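Local coordinates for protein sulfite dehydrogenase (Paracoccus pantotrophus, PDB 2XTS) that forms the molybdenum-cofactor subunit of the sulfane dehydrogenase SoxCD, which oxidises protein-bound sulfur in partnership with a heme-carrying cytochrome chain, at residues Leu89-Val95 with Arg228-Asp234; Gly166-Ala171 with Ser182-Val188; Glu337-Arg343 with Ile373-Lys379. Residue numbers count along the deposited sequence, not the author numbering.

Interaction 1 of 3, residues Leu89-Val95 with Arg228-Asp234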
loop_
_atom_site.group_PDB
_atom_site.type_symbol
_atom_site.label_atom_id
_atom_site.label_comp_id
_atom_site.label_asym_id
_atom_site.label_seq_id
_atom_site.Cartn_x
_atom_site.Cartn_y
_atom_site.Cartn_z
ATOM N N LEU A 89 -1.661 -20.549 17.626
ATOM C CA LEU A 89 -1.284 -21.387 16.485
ATOM C C LEU A 89 -0.748 -22.714 17.001
ATOM O O LEU A 89 0.188 -22.746 17.784
ATOM C CB LEU A 89 -0.219 -20.706 15.612
ATOM C CG LEU A 89 0.321 -21.516 14.421
ATOM C CD1 LEU A 89 -0.814 -21.691 13.410
ATOM C CD2 LEU A 89 1.521 -20.863 13.756
ATOM N N MET A 90 -1.324 -23.793 16.507
ATOM C CA MET A 90 -0.965 -25.146 16.902
ATOM C C MET A 90 -0.286 -25.832 15.746
ATOM O O MET A 90 -0.695 -25.683 14.599
ATOM C CB MET A 90 -2.223 -25.916 17.306
ATOM C CG MET A 90 -1.998 -27.393 17.608
ATOM S SD MET A 90 -3.515 -28.298 18.065
ATOM C CE MET A 90 -3.834 -27.510 19.637
ATOM N N ILE A 91 0.782 -26.577 16.047
ATOM C CA ILE A 91 1.415 -27.497 15.086
ATOM C C ILE A 91 1.354 -28.885 15.686
ATOM O O ILE A 91 1.817 -29.085 16.806
ATOM C CB ILE A 91 2.878 -27.126 14.767
ATOM C CG1 ILE A 91 2.951 -25.703 14.200
ATOM C CG2 ILE A 91 3.450 -28.091 13.753
ATOM C CD1 ILE A 91 4.331 -25.218 13.782
ATOM N N ASN A 92 0.750 -29.829 14.972
ATOM C CA ASN A 92 0.564 -31.179 15.520
ATOM C C ASN A 92 0.625 -32.207 14.409
ATOM O O ASN A 92 0.836 -31.878 13.243
ATOM C CB ASN A 92 -0.741 -31.285 16.334
ATOM C CG ASN A 92 -1.975 -31.395 15.466
ATOM O OD1 ASN A 92 -2.330 -30.454 14.756
ATOM N ND2 ASN A 92 -2.663 -32.521 15.553
ATOM N N GLY A 93 0.518 -33.469 14.782
ATOM C CA GLY A 93 0.508 -34.579 13.835
ATOM C C GLY A 93 1.855 -35.265 13.806
ATOM O O GLY A 93 2.432 -35.570 14.863
ATOM N N LEU A 94 2.365 -35.502 12.608
ATOM C CA LEU A 94 3.628 -36.238 12.422
ATOM C C LEU A 94 4.821 -35.310 12.666
ATOM O O LEU A 94 5.600 -34.992 11.761
ATOM C CB LEU A 94 3.669 -36.925 11.047
ATOM C CG LEU A 94 2.705 -38.096 10.906
ATOM C CD1 LEU A 94 2.605 -38.504 9.448
ATOM C CD2 LEU A 94 3.142 -39.282 11.764
ATOM N N VAL A 95 4.910 -34.853 13.914
ATOM C CA VAL A 95 5.982 -34.002 14.395
ATOM C C VAL A 95 6.556 -34.597 15.666
ATOM O O VAL A 95 5.877 -35.335 16.383
ATOM C CB VAL A 95 5.496 -32.566 14.659
ATOM C CG1 VAL A 95 5.065 -31.903 13.342
ATOM C CG2 VAL A 95 4.382 -32.526 15.694
ATOM N N ARG A 228 -5.105 -21.163 12.454
ATOM C CA ARG A 228 -5.009 -21.671 13.826
ATOM C C ARG A 228 -4.247 -22.967 14.003
ATOM O O ARG A 228 -3.765 -23.260 15.104
ATOM C CB ARG A 228 -6.407 -21.843 14.443
ATOM C CG ARG A 228 -7.092 -23.143 14.127
ATOM C CD ARG A 228 -8.332 -23.303 14.938
ATOM N NE ARG A 228 -8.890 -24.647 14.797
ATOM C CZ ARG A 228 -9.997 -25.066 15.398
ATOM N NH1 ARG A 228 -10.734 -24.232 16.134
ATOM N NH2 ARG A 228 -10.376 -26.327 15.253
ATOM N N ARG A 229 -4.122 -23.756 12.941
ATOM C CA ARG A 229 -3.497 -25.073 13.090
ATOM C C ARG A 229 -2.859 -25.531 11.795
ATOM O O ARG A 229 -3.413 -25.345 10.718
ATOM C CB ARG A 229 -4.512 -26.117 13.582
ATOM C CG ARG A 229 -3.934 -27.481 13.925
ATOM C CD ARG A 229 -4.968 -28.382 14.564
ATOM N NE ARG A 229 -5.903 -28.915 13.579
ATOM C CZ ARG A 229 -5.644 -29.951 12.780
ATOM N NH1 ARG A 229 -4.473 -30.572 12.814
ATOM N NH2 ARG A 229 -6.562 -30.382 11.929
ATOM N N LEU A 230 -1.655 -26.078 11.938
ATOM C CA LEU A 230 -0.885 -26.749 10.894
ATOM C C LEU A 230 -0.715 -28.202 11.335
ATOM O O LEU A 230 0.017 -28.493 12.285
ATOM C CB LEU A 230 0.474 -26.083 10.677
ATOM C CG LEU A 230 0.490 -24.568 10.515
ATOM C CD1 LEU A 230 1.942 -24.084 10.406
ATOM C CD2 LEU A 230 -0.333 -24.131 9.297
ATOM N N GLY A 231 -1.418 -29.099 10.672
ATOM C CA GLY A 231 -1.365 -30.525 10.987
ATOM C C GLY A 231 -0.522 -31.234 9.968
ATOM O O GLY A 231 -0.671 -31.007 8.773
ATOM N N ILE A 232 0.368 -32.110 10.416
ATOM C CA ILE A 232 1.244 -32.835 9.501
ATOM C C ILE A 232 0.749 -34.269 9.404
ATOM O O ILE A 232 0.671 -34.956 10.407
ATOM C CB ILE A 232 2.694 -32.811 9.984
ATOM C CG1 ILE A 232 3.164 -31.364 10.242
ATOM C CG2 ILE A 232 3.581 -33.520 8.963
ATOM C CD1 ILE A 232 2.981 -30.394 9.064
ATOM N N TYR A 233 0.405 -34.699 8.201
ATOM C CA TYR A 233 -0.199 -36.005 7.944
ATOM C C TYR A 233 0.604 -36.740 6.866
ATOM O O TYR A 233 1.448 -36.152 6.163
ATOM C CB TYR A 233 -1.686 -35.822 7.532
ATOM C CG TYR A 233 -2.531 -35.121 8.556
ATOM C CD1 TYR A 233 -3.001 -35.777 9.664
ATOM C CD2 TYR A 233 -2.893 -33.824 8.396
ATOM C CE1 TYR A 233 -3.764 -35.129 10.620
ATOM C CE2 TYR A 233 -3.658 -33.173 9.339
ATOM C CZ TYR A 233 -4.105 -33.821 10.439
ATOM O OH TYR A 233 -4.862 -33.122 11.355
ATOM N N ASP A 234 0.312 -38.029 6.719
ATOM C CA ASP A 234 0.993 -38.865 5.729
ATOM C C ASP A 234 0.299 -38.883 4.379
ATOM O O ASP A 234 0.813 -39.425 3.421
ATOM C CB ASP A 234 1.247 -40.292 6.268
ATOM C CG ASP A 234 -0.029 -41.068 6.569
ATOM O OD1 ASP A 234 -1.155 -40.539 6.400
ATOM O OD2 ASP A 234 0.114 -42.244 6.991
#
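Leu89-Gly93 and Arg228-Tyr233 run side by side as parallel strands, axes 4.5 Å apart. On the apolar face the ridge is Ile91 beside Leu230, with CG1 of Ile91 4.2 Å from CD1 of Leu230, and Leu89 leans in behind them. The main knob is Ile232. The inverse gamma turn at Leu94 folds a hollow round it, and Val95 CG1 sits 3.7 Å from Ile232 CG1. Leu94 CD1 lies 3.6 Å from Asp234 N. At Gly93 a CB would jam against the preceding carbonyl and lie 2.3 Å from Ile232 O, so the backbone there calls for glycine.

The face with Met90, Asn92 and Arg229 has a hollow over Gly231. The Arg229 guanidinium takes it, donating from NH1 to Asn92 OD1 (2.9 Å) and to Tyr233 OH (3.0 Å). A backbone ladder runs from Met90 N to Arg228 O (2.9 Å) as far as Leu94 N to Ile232 O (2.8 Å).

Helix 153-160 covers the apolar face, and the cytochrome chain the other, its Asp18 bonding Asn92 and Tyr233. In the mixed sheet of the molybdopterin-binding domain, strand 99-101 flanks 89-93, and strand 168-173 flanks 227-233 at a classic bulge where Arg228 and Arg229 face Glu172.

Interaction 2 of 3, residues Gly166-Ala171 with Ser182-Val188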
loop_
_atom_site.group_PDB
_atom_site.type_symbol
_atom_site.label_atom_id
_atom_site.label_comp_id
_atom_site.label_asym_id
_atom_site.label_seq_id
_atom_site.Cartn_x
_atom_site.Cartn_y
_atom_site.Cartn_z
ATOM N N GLY A 166 5.866 -37.395 7.385
ATOM C CA GLY A 166 4.995 -36.230 7.230
ATOM C C GLY A 166 5.116 -35.585 5.868
ATOM O O GLY A 166 5.917 -34.659 5.680
ATOM N N LYS A 167 4.276 -36.040 4.936
ATOM C CA LYS A 167 4.342 -35.645 3.533
ATOM C C LYS A 167 3.381 -34.498 3.155
ATOM O O LYS A 167 3.561 -33.871 2.094
ATOM C CB LYS A 167 4.014 -36.875 2.667
ATOM C CG LYS A 167 4.964 -38.100 2.811
ATOM C CD LYS A 167 6.405 -37.732 2.573
ATOM C CE LYS A 167 7.321 -38.971 2.488
ATOM N NZ LYS A 167 7.046 -39.820 1.295
ATOM N N TRP A 168 2.382 -34.252 4.004
ATOM C CA TRP A 168 1.346 -33.252 3.750
ATOM C C TRP A 168 1.155 -32.400 4.976
ATOM O O TRP A 168 1.244 -32.885 6.102
ATOM C CB TRP A 168 0.016 -33.930 3.383
ATOM C CG TRP A 168 -0.021 -34.621 2.082
ATOM C CD1 TRP A 168 0.404 -35.881 1.819
ATOM C CD2 TRP A 168 -0.511 -34.087 0.852
ATOM N NE1 TRP A 168 0.195 -36.167 0.492
ATOM C CE2 TRP A 168 -0.380 -35.087 -0.117
ATOM C CE3 TRP A 168 -1.085 -32.867 0.484
ATOM C CZ2 TRP A 168 -0.789 -34.910 -1.442
ATOM C CZ3 TRP A 168 -1.509 -32.685 -0.846
ATOM C CH2 TRP A 168 -1.342 -33.699 -1.787
ATOM N N LEU A 169 0.849 -31.128 4.734
ATOM C CA LEU A 169 0.464 -30.196 5.779
ATOM C C LEU A 169 -0.962 -29.774 5.519
ATOM O O LEU A 169 -1.332 -29.414 4.389
ATOM C CB LEU A 169 1.390 -28.978 5.795
ATOM C CG LEU A 169 1.090 -27.853 6.796
ATOM C CD1 LEU A 169 2.364 -27.120 7.154
ATOM C CD2 LEU A 169 0.072 -26.866 6.221
ATOM N N TYR A 170 -1.768 -29.839 6.569
ATOM C CA TYR A 170 -3.144 -29.378 6.534
ATOM C C TYR A 170 -3.238 -28.104 7.348
ATOM O O TYR A 170 -2.864 -28.097 8.522
ATOM C CB TYR A 170 -4.028 -30.445 7.137
ATOM C CG TYR A 170 -5.497 -30.098 7.228
ATOM C CD1 TYR A 170 -6.330 -30.130 6.100
ATOM C CD2 TYR A 170 -6.080 -29.823 8.461
ATOM C CE1 TYR A 170 -7.696 -29.857 6.220
ATOM C CE2 TYR A 170 -7.413 -29.525 8.586
ATOM C CZ TYR A 170 -8.225 -29.571 7.476
ATOM O OH TYR A 170 -9.571 -29.284 7.593
ATOM N N ALA A 171 -3.746 -27.031 6.739
ATOM C CA ALA A 171 -3.871 -25.749 7.442
ATOM C C ALA A 171 -5.333 -25.431 7.610
ATOM O O ALA A 171 -6.100 -25.540 6.653
ATOM C CB ALA A 171 -3.194 -24.604 6.690
ATOM N N SER A 182 -5.067 -29.006 2.180
ATOM C CA SER A 182 -3.874 -29.838 2.203
ATOM C C SER A 182 -2.803 -29.343 1.238
ATOM O O SER A 182 -3.086 -29.004 0.085
ATOM C CB SER A 182 -4.246 -31.246 1.802
ATOM O OG SER A 182 -5.251 -31.774 2.641
ATOM N N PHE A 183 -1.549 -29.329 1.703
ATOM C CA PHE A 183 -0.406 -28.871 0.912
ATOM C C PHE A 183 0.659 -29.965 0.872
ATOM O O PHE A 183 0.980 -30.537 1.908
ATOM C CB PHE A 183 0.271 -27.689 1.615
ATOM C CG PHE A 183 -0.540 -26.448 1.733
ATOM C CD1 PHE A 183 -1.562 -26.357 2.636
ATOM C CD2 PHE A 183 -0.225 -25.332 0.984
ATOM C CE1 PHE A 183 -2.286 -25.173 2.750
ATOM C CE2 PHE A 183 -0.923 -24.144 1.127
ATOM C CZ PHE A 183 -1.971 -24.077 1.988
ATOM N N PRO A 184 1.280 -30.196 -0.288
ATOM C CA PRO A 184 2.457 -31.058 -0.275
ATOM C C PRO A 184 3.617 -30.386 0.447
ATOM O O PRO A 184 3.821 -29.184 0.313
ATOM C CB PRO A 184 2.776 -31.231 -1.759
ATOM C CG PRO A 184 2.261 -30.029 -2.392
ATOM C CD PRO A 184 1.079 -29.579 -1.613
ATOM N N MET A 185 4.411 -31.171 1.164
ATOM C CA MET A 185 5.491 -30.605 1.970
ATOM C C MET A 185 6.511 -29.847 1.115
ATOM O O MET A 185 7.066 -28.865 1.563
ATOM C CB MET A 185 6.190 -31.710 2.784
ATOM C CG MET A 185 7.026 -31.240 3.977
ATOM S SD MET A 185 6.152 -30.187 5.180
ATOM C CE MET A 185 4.698 -31.137 5.532
ATOM N N GLU A 186 6.709 -30.234 -0.134
ATOM C CA GLU A 186 7.651 -29.510 -0.986
ATOM C C GLU A 186 7.286 -28.033 -1.166
ATOM O O GLU A 186 8.137 -27.162 -1.153
ATOM C CB GLU A 186 7.776 -30.169 -2.360
ATOM C CG GLU A 186 8.863 -29.556 -3.227
ATOM C CD GLU A 186 8.991 -30.192 -4.604
ATOM O OE1 GLU A 186 8.194 -31.090 -4.966
ATOM O OE2 GLU A 186 9.911 -29.786 -5.334
ATOM N N LYS A 187 6.004 -27.750 -1.304
ATOM C CA LYS A 187 5.576 -26.363 -1.429
ATOM C C LYS A 187 5.724 -25.619 -0.111
ATOM O O LYS A 187 6.205 -24.488 -0.069
ATOM C CB LYS A 187 4.131 -26.285 -1.929
ATOM C CG LYS A 187 3.553 -24.852 -1.996
ATOM C CD LYS A 187 4.296 -23.970 -2.981
ATOM C CE LYS A 187 3.615 -22.623 -3.192
ATOM N NZ LYS A 187 4.415 -21.681 -4.016
ATOM N N VAL A 188 5.275 -26.251 0.959
ATOM C CA VAL A 188 5.397 -25.685 2.300
ATOM C C VAL A 188 6.816 -25.216 2.582
ATOM O O VAL A 188 7.027 -24.127 3.107
ATOM C CB VAL A 188 4.985 -26.749 3.373
ATOM C CG1 VAL A 188 5.309 -26.291 4.789
ATOM C CG2 VAL A 188 3.497 -27.134 3.239
#
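Three backbone hydrogen bonds link the segments of this beta hairpin and the helix that follows it, at the edge of the molybdopterin domain's mixed sheet. Leu169 and Phe183 form a hydrogen-bonded antiparallel pair, Phe183 N to Leu169 O at 2.7 Å and Leu169 N to Phe183 O at 2.9 Å. One step further, Met185 N reaches Lys167 O (3.0 Å), tying the start of helix 185-191 to the residue just ahead of strand 168-173; Pro184 is its N-cap residue. Ser182 turns its hydroxyl out of the pair, to Glu242 OE2 and Val237 N. On the other edge of 168-171, Lys167 and Trp168 both face Tyr233 in a classic bulge.

Packing follows from the two faces. Leu169 is the centre of one: its CD2 lies 4.0 Å from Phe183 CD1, while its CB touches Val188 CG2 (3.8 Å) and Met185 CE (4.0 Å), with Leu153 and Leu157 of helix 153-160 against this patch. On the opposite face the Trp168 ring lies over Pro184, and Trp168 CZ3 stands 4.1 Å from Pro184 CD.

Interaction 3 of 3, residues Glu337-Arg343 with Ile373-Lys379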
loop_
_atom_site.group_PDB
_atom_site.type_symbol
_atom_site.label_atom_id
_atom_site.label_comp_id
_atom_site.label_asym_id
_atom_site.label_seq_id
_atom_site.Cartn_x
_atom_site.Cartn_y
_atom_site.Cartn_z
ATOM N N GLU A 337 -13.989 1.658 -34.090
ATOM C CA GLU A 337 -14.247 0.575 -33.175
ATOM C C GLU A 337 -12.996 -0.272 -33.011
ATOM O O GLU A 337 -12.232 -0.438 -33.940
ATOM C CB GLU A 337 -15.396 -0.277 -33.692
ATOM C CG GLU A 337 -16.754 0.390 -33.663
ATOM C CD GLU A 337 -17.893 -0.558 -34.027
ATOM O OE1 GLU A 337 -17.704 -1.791 -33.996
ATOM O OE2 GLU A 337 -18.980 -0.058 -34.374
ATOM N N MET A 338 -12.791 -0.827 -31.815
ATOM C CA MET A 338 -11.667 -1.707 -31.565
ATOM C C MET A 338 -12.140 -2.930 -30.805
ATOM O O MET A 338 -13.178 -2.885 -30.135
ATOM C CB MET A 338 -10.552 -1.012 -30.765
ATOM C CG MET A 338 -9.983 0.232 -31.424
ATOM S SD MET A 338 -8.640 0.965 -30.486
ATOM C CE MET A 338 -9.517 1.667 -29.083
ATOM N N LEU A 339 -11.386 -4.014 -30.947
ATOM C CA LEU A 339 -11.556 -5.199 -30.122
ATOM C C LEU A 339 -10.251 -5.397 -29.376
ATOM O O LEU A 339 -9.291 -5.981 -29.882
ATOM C CB LEU A 339 -11.919 -6.414 -30.969
ATOM C CG LEU A 339 -13.333 -6.396 -31.551
ATOM C CD1 LEU A 339 -13.428 -7.452 -32.651
ATOM C CD2 LEU A 339 -14.419 -6.580 -30.487
ATOM N N LEU A 340 -10.222 -4.899 -28.145
ATOM C CA LEU A 340 -8.985 -4.905 -27.368
ATOM C C LEU A 340 -8.790 -6.242 -26.685
ATOM O O LEU A 340 -9.724 -6.775 -26.084
ATOM C CB LEU A 340 -9.006 -3.827 -26.277
ATOM C CG LEU A 340 -9.204 -2.377 -26.684
ATOM C CD1 LEU A 340 -9.244 -1.509 -25.455
ATOM C CD2 LEU A 340 -8.108 -1.935 -27.643
ATOM N N GLN A 341 -7.561 -6.750 -26.727
ATOM C CA GLN A 341 -7.178 -7.947 -25.999
ATOM C C GLN A 341 -5.759 -7.799 -25.480
ATOM O O GLN A 341 -4.938 -7.104 -26.096
ATOM C CB GLN A 341 -7.209 -9.169 -26.906
ATOM C CG GLN A 341 -8.557 -9.527 -27.482
ATOM C CD GLN A 341 -8.524 -10.787 -28.304
ATOM O OE1 GLN A 341 -7.491 -11.177 -28.828
ATOM N NE2 GLN A 341 -9.680 -11.448 -28.393
ATOM N N SER A 342 -5.468 -8.477 -24.373
ATOM C CA SER A 342 -4.123 -8.606 -23.892
ATOM C C SER A 342 -3.797 -10.084 -23.698
ATOM O O SER A 342 -4.672 -10.896 -23.346
ATOM C CB SER A 342 -3.912 -7.806 -22.616
ATOM O OG SER A 342 -4.768 -8.211 -21.562
ATOM N N ARG A 343 -2.533 -10.419 -23.916
ATOM C CA ARG A 343 -2.057 -11.807 -23.847
ATOM C C ARG A 343 -0.719 -11.845 -23.115
ATOM O O ARG A 343 0.283 -11.328 -23.631
ATOM C CB ARG A 343 -1.915 -12.375 -25.258
ATOM C CG ARG A 343 -1.439 -13.793 -25.369
ATOM C CD ARG A 343 -1.370 -14.181 -26.852
ATOM N NE ARG A 343 -0.307 -13.471 -27.569
ATOM C CZ ARG A 343 -0.113 -13.517 -28.886
ATOM N NH1 ARG A 343 -0.945 -14.197 -29.666
ATOM N NH2 ARG A 343 0.897 -12.849 -29.435
ATOM N N ILE A 373 -8.133 -15.113 -22.464
ATOM C CA ILE A 373 -7.988 -13.749 -22.945
ATOM C C ILE A 373 -9.328 -13.049 -22.925
ATOM O O ILE A 373 -10.317 -13.555 -23.438
ATOM C CB ILE A 373 -7.378 -13.736 -24.379
ATOM C CG1 ILE A 373 -5.916 -14.192 -24.348
ATOM C CG2 ILE A 373 -7.497 -12.395 -25.073
ATOM C CD1 ILE A 373 -5.345 -14.506 -25.740
ATOM N N GLN A 374 -9.341 -11.863 -22.329
ATOM C CA GLN A 374 -10.503 -10.993 -22.270
ATOM C C GLN A 374 -10.529 -10.053 -23.478
ATOM O O GLN A 374 -9.492 -9.519 -23.873
ATOM C CB GLN A 374 -10.421 -10.145 -20.983
ATOM C CG GLN A 374 -11.544 -9.126 -20.837
ATOM C CD GLN A 374 -12.921 -9.745 -20.676
ATOM O OE1 GLN A 374 -13.853 -9.509 -21.473
ATOM N NE2 GLN A 374 -13.062 -10.556 -19.672
ATOM N N THR A 375 -11.706 -9.849 -24.054
ATOM C CA THR A 375 -11.899 -8.925 -25.160
ATOM C C THR A 375 -12.790 -7.778 -24.713
ATOM O O THR A 375 -13.836 -7.996 -24.085
ATOM C CB THR A 375 -12.598 -9.619 -26.322
ATOM O OG1 THR A 375 -11.878 -10.807 -26.678
ATOM C CG2 THR A 375 -12.711 -8.718 -27.555
ATOM N N TRP A 376 -12.384 -6.554 -25.044
ATOM C CA TRP A 376 -13.253 -5.388 -24.896
ATOM C C TRP A 376 -13.631 -4.841 -26.272
ATOM O O TRP A 376 -12.753 -4.567 -27.110
ATOM C CB TRP A 376 -12.586 -4.220 -24.155
ATOM C CG TRP A 376 -12.076 -4.497 -22.785
ATOM C CD1 TRP A 376 -10.848 -4.127 -22.325
ATOM C CD2 TRP A 376 -12.731 -5.167 -21.678
ATOM N NE1 TRP A 376 -10.696 -4.509 -21.023
ATOM C CE2 TRP A 376 -11.832 -5.144 -20.600
ATOM C CE3 TRP A 376 -13.993 -5.735 -21.485
ATOM C CZ2 TRP A 376 -12.132 -5.715 -19.376
ATOM C CZ3 TRP A 376 -14.296 -6.287 -20.265
ATOM C CH2 TRP A 376 -13.378 -6.277 -19.232
ATOM N N TRP A 377 -14.924 -4.660 -26.482
ATOM C CA TRP A 377 -15.402 -3.953 -27.668
ATOM C C TRP A 377 -15.495 -2.466 -27.361
ATOM O O TRP A 377 -16.323 -2.052 -26.574
ATOM C CB TRP A 377 -16.751 -4.517 -28.099
ATOM C CG TRP A 377 -17.359 -3.884 -29.309
ATOM C CD1 TRP A 377 -16.722 -3.354 -30.378
ATOM C CD2 TRP A 377 -18.756 -3.784 -29.583
ATOM N NE1 TRP A 377 -17.637 -2.920 -31.319
ATOM C CE2 TRP A 377 -18.894 -3.192 -30.859
ATOM C CE3 TRP A 377 -19.906 -4.177 -28.892
ATOM C CZ2 TRP A 377 -20.139 -2.940 -31.434
ATOM C CZ3 TRP A 377 -21.156 -3.918 -29.468
ATOM C CH2 TRP A 377 -21.254 -3.308 -30.724
ATOM N N VAL A 378 -14.614 -1.685 -27.987
ATOM C CA VAL A 378 -14.650 -0.231 -27.886
ATOM C C VAL A 378 -15.463 0.280 -29.060
ATOM O O VAL A 378 -15.111 0.058 -30.210
ATOM C CB VAL A 378 -13.239 0.392 -27.912
ATOM C CG1 VAL A 378 -13.302 1.923 -27.824
ATOM C CG2 VAL A 378 -12.378 -0.159 -26.778
ATOM N N LYS A 379 -16.544 0.964 -28.752
ATOM C CA LYS A 379 -17.475 1.473 -29.756
ATOM C C LYS A 379 -17.086 2.890 -30.170
ATOM O O LYS A 379 -16.283 3.544 -29.517
ATOM C CB LYS A 379 -18.920 1.407 -29.243
ATOM C CG LYS A 379 -19.336 -0.031 -28.924
ATOM C CD LYS A 379 -20.765 -0.188 -28.446
ATOM C CE LYS A 379 -20.920 0.188 -27.002
ATOM N NZ LYS A 379 -22.286 -0.137 -26.522
HETATM O O HOH W 1 -9.683 -6.860 -23.189
HETATM O O HOH W 2 -6.698 -11.028 -21.389
HETATM O O HOH W 3 -7.709 -7.717 -21.633
#
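Start with the backbone. Met338-Arg343 and Thr375-Val378 are antiparallel neighbours, axes 4.5 Å apart, and two hydrogen-bonded pairs hold them. Met338 N reaches Val378 O at 3.0 Å and Val378 N returns to Met338 O at 2.8 Å; Leu340 N meets Trp376 O at 2.8 Å and Trp376 N meets Leu340 O at 2.9 Å.

Toward Gln374 the two backbones draw apart: Ser342 N is 4.2 Å from Gln374 O and finds no partner in the model. Water fills the gap. One molecule donates to Leu340 O (2.9 Å) and Gln374 O (2.8 Å), and another links Ser342 O (2.8 Å) to Gln374 N (2.9 Å).

Side chains add two polar links: Trp377 NE1 donates to Glu337 OE1 (2.9 Å), and Gln341 NE2 to Thr375 OG1 (2.9 Å). Arg343 sends its charge away from 373-379, to a salt bridge with Asp301 on the neighbouring strand 297-303.

The apolar contacts follow the strand alternation. Met338, Leu340, Trp376 and Val378 share one face, with Leu340 CD1 3.7 Å from Val378 CG2, and Met338 and Val378 continue onto Trp333. On the other face Leu339 CD2 lies 3.9 Å from Trp377 CB, and both residues also pack on the cytochrome chain. At the far end Ile373 CG2 sits 3.7 Å from Gln341 CB.

The two are neighbours in the antiparallel sheet of the dimerisation domain, consistent with its immunoglobulin-like E-set fold.

In the fold
Interactions 1 and 2 are parts of one sheet. Their centres are 10 Å apart, and strands 227-233 and 168-173 lie next to each other, with Gly231 O 2.7 Å from Tyr170 N and Tyr233 N 2.9 Å from Trp168 O. Along the chain the hairpin of interaction 2 is nested inside the loop that interaction 1 closes. Their side chains stop short of the cofactor: those of Arg228 and Ala171 are about 8 and 9 Å from the bound molybdopterin, and that of Phe183 about 11 Å from the molybdenum oxide. Interaction 3 belongs to the other domain, across the chain's centre, its own centre 48 Å from interaction 1 and 41 Å from interaction 2. The cytochrome chain nonetheless touches all three.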